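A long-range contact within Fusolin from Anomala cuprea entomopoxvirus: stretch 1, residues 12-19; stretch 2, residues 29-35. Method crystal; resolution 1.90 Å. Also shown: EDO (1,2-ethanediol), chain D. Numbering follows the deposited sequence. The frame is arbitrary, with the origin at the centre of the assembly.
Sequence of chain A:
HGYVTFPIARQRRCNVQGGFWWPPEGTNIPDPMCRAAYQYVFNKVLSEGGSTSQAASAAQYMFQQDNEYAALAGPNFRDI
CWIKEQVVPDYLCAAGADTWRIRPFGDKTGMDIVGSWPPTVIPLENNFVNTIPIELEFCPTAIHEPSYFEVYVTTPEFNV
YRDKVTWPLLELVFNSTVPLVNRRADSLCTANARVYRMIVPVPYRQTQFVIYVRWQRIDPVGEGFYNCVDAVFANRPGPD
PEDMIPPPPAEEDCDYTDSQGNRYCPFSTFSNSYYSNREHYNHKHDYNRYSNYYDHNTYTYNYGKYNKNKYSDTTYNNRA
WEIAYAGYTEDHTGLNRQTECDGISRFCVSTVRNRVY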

# COMPACT_ATOMS: atom_id res chain seq x y z
N ARG A 12 0.17 3.61 6.28
CA ARG A 12 1.19 4.07 7.22
C ARG A 12 1.56 5.53 6.90
O ARG A 12 1.69 6.38 7.79
N ARG A 13 1.73 5.82 5.61
CA ARG A 13 1.98 7.18 5.17
C ARG A 13 0.86 8.13 5.64
O ARG A 13 1.16 9.23 6.13
N CYS A 14 -0.40 7.75 5.47
CA CYS A 14 -1.50 8.62 5.93
C CYS A 14 -1.44 8.85 7.46
O CYS A 14 -1.66 9.97 7.93
N ASN A 15 -1.22 7.78 8.22
CA ASN A 15 -1.13 7.90 9.67
C ASN A 15 -0.01 8.83 10.09
O ASN A 15 -0.22 9.71 10.92
N VAL A 16 1.18 8.66 9.51
CA VAL A 16 2.37 9.47 9.81
C VAL A 16 2.17 10.98 9.56
O VAL A 16 2.66 11.81 10.34
N GLN A 17 1.50 11.33 8.47
CA GLN A 17 1.27 12.73 8.14
C GLN A 17 0.32 13.43 9.10
O GLN A 17 0.31 14.65 9.15
N GLY A 18 -0.52 12.66 9.79
CA GLY A 18 -1.40 13.17 10.82
C GLY A 18 -2.46 14.12 10.34
O GLY A 18 -2.95 14.01 9.20
N GLY A 19 -2.87 14.98 11.25
CA GLY A 19 -3.88 16.00 11.00
C GLY A 19 -5.30 15.52 11.05
O GLY A 19 -6.22 16.32 10.94
N ILE A 29 -6.13 17.23 7.39
CA ILE A 29 -5.33 16.16 6.75
C ILE A 29 -4.64 16.80 5.56
O ILE A 29 -5.33 17.26 4.64
N PRO A 30 -3.29 16.82 5.51
CA PRO A 30 -2.62 17.57 4.45
C PRO A 30 -2.64 16.95 3.06
O PRO A 30 -2.70 17.69 2.09
N ASP A 31 -2.51 15.64 2.95
CA ASP A 31 -2.48 15.01 1.63
C ASP A 31 -3.86 14.87 1.10
O ASP A 31 -4.71 14.29 1.77
N PRO A 32 -4.10 15.29 -0.16
CA PRO A 32 -5.44 15.17 -0.75
C PRO A 32 -5.99 13.75 -0.80
O PRO A 32 -7.19 13.55 -0.57
N MET A 33 -5.15 12.74 -1.08
CA MET A 33 -5.68 11.38 -1.17
C MET A 33 -5.95 10.82 0.22
O MET A 33 -6.98 10.20 0.42
N CYS A 34 -5.08 11.08 1.20
CA CYS A 34 -5.36 10.64 2.58
C CYS A 34 -6.64 11.30 3.08
O CYS A 34 -7.47 10.65 3.77
N ARG A 35 -6.81 12.58 2.75
CA ARG A 35 -8.02 13.33 3.16
C ARG A 35 -9.26 12.74 2.54
O ARG A 35 -10.27 12.55 3.22

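A disulfide can work alongside polar contacts, and this contact in fusolin illustrates how a covalent link, a salt bridge and a helix cap can share one small interface. Stretch 2 enters at Ile 29, whose CA-to-CB bond runs sideways (chi1 m, chi2 t); here the approach is largely one of backbones, with Ile 29 CA 4.0 Å from Gly 18 O. Its own carbonyl is occupied locally, Ile 29 O accepting from Arg 35 NH1 at 2.9 Å. Pro 30 points toward stretch 1 and sets its ring against Gln 17 and Gly 18, CD lying 3.6 Å from Gly 18 O. Gly 18 and Gly 19 both have positive phi, which favours glycine, and a CB on Gly 19 would fall only 3.4 Å from both Ile 29 CA and Pro 30 CD.

Asp 31 is the polar hub. Its CA-to-CB bond points toward stretch 1, and chi1 is t; there Arg 13, extended through t, t, t, brings its guanidinium edge to the carboxylate: NH2 donates to Asp 31 OD1 at 3.0 Å in a salt bridge, and NH1 adds a weak bond to Asp 31 OD2 at 3.3 Å. Asp 31 OD2 also caps the second helix, accepting from Cys 34 N at 3.1 Å and, weakly, from Met 33 N at 3.1 Å. An ethanediol, probably from the crystallisation liquor, donates from O2 to Asp 31 OD1 at 2.8 Å. A water joins the backbone to Gln 17 (chi1 m, chi2 t), accepting from Asp 31 N at 2.9 Å and donating to Gln 17 OE1 at 2.7 Å.

Pro 32 and Met 33 make no contact across the interface. Cys 34 then points inward, and its SG meets Cys 14 SG at 2.1 Å. Both cysteines adopt chi1 m, and the disulfide chi3 of -82° is close to the relaxed value.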

# COMPACT_ATOMS: atom_id res chain seq x y z
CB ARG A 12 2.43 3.15 7.17
CG ARG A 12 3.63 3.67 7.95
CD ARG A 12 3.26 3.83 9.41
NE ARG A 12 4.36 4.31 10.22
CZ ARG A 12 4.24 4.74 11.47
NH1 ARG A 12 3.07 4.74 12.07
NH2 ARG A 12 5.30 5.24 12.11
CB ARG A 13 2.14 7.24 3.65
CG ARG A 13 2.38 8.64 3.13
CD ARG A 13 2.55 8.64 1.61
NE ARG A 13 2.55 10.00 1.10
CZ ARG A 13 1.46 10.72 0.83
NH1 ARG A 13 0.24 10.18 0.94
NH2 ARG A 13 1.58 11.97 0.41
CB CYS A 14 -2.84 8.05 5.52
SG CYS A 14 -3.13 8.07 3.73
CB ASN A 15 -0.96 6.52 10.32
CG ASN A 15 -1.27 6.55 11.81
OD1 ASN A 15 -2.06 7.35 12.31
ND2 ASN A 15 -0.70 5.70 12.56
CB VAL A 16 3.58 8.89 9.02
CG1 VAL A 16 4.71 9.90 8.86
CG2 VAL A 16 4.07 7.64 9.72
CB GLN A 17 0.83 12.86 6.70
CG GLN A 17 1.93 12.46 5.77
CD GLN A 17 1.65 12.90 4.37
OE1 GLN A 17 0.55 13.32 4.05
NE2 GLN A 17 2.65 12.80 3.51
CB ILE A 29 -6.19 14.94 6.38
CG1 ILE A 29 -6.77 14.29 7.66
CG2 ILE A 29 -5.34 13.95 5.60
CD1 ILE A 29 -7.81 13.23 7.40
CB PRO A 30 -1.22 17.79 5.00
CG PRO A 30 -1.00 16.64 5.94
CD PRO A 30 -2.33 16.32 6.52
CB ASP A 31 -1.81 13.65 1.71
CG ASP A 31 -1.65 13.03 0.36
OD1 ASP A 31 -0.80 13.52 -0.42
OD2 ASP A 31 -2.33 12.01 0.10
CB PRO A 32 -5.23 15.71 -2.18
CG PRO A 32 -4.13 16.65 -2.04
CD PRO A 32 -3.20 16.06 -1.05
CB MET A 33 -4.73 10.45 -1.97
CG MET A 33 -4.72 10.73 -3.43
SD MET A 33 -6.28 10.60 -4.28
CE MET A 33 -6.65 8.85 -4.11
CB CYS A 34 -4.20 10.94 3.51
SG CYS A 34 -2.70 10.00 3.15
CB ARG A 35 -7.87 14.83 2.82
CG ARG A 35 -8.97 15.67 3.42
CD ARG A 35 -8.67 17.17 3.32
NE ARG A 35 -8.50 17.64 1.93
CZ ARG A 35 -7.36 18.01 1.35
NH1 ARG A 35 -6.21 17.99 2.02
NH2 ARG A 35 -7.36 18.43 0.09
C1 EDO D . -2.16 13.81 -5.15
O1 EDO D . -3.56 13.76 -5.06
C2 EDO D . -1.56 14.01 -3.73
O2 EDO D . -2.22 13.16 -2.79
O HOH W 1 -2.01 13.41 4.76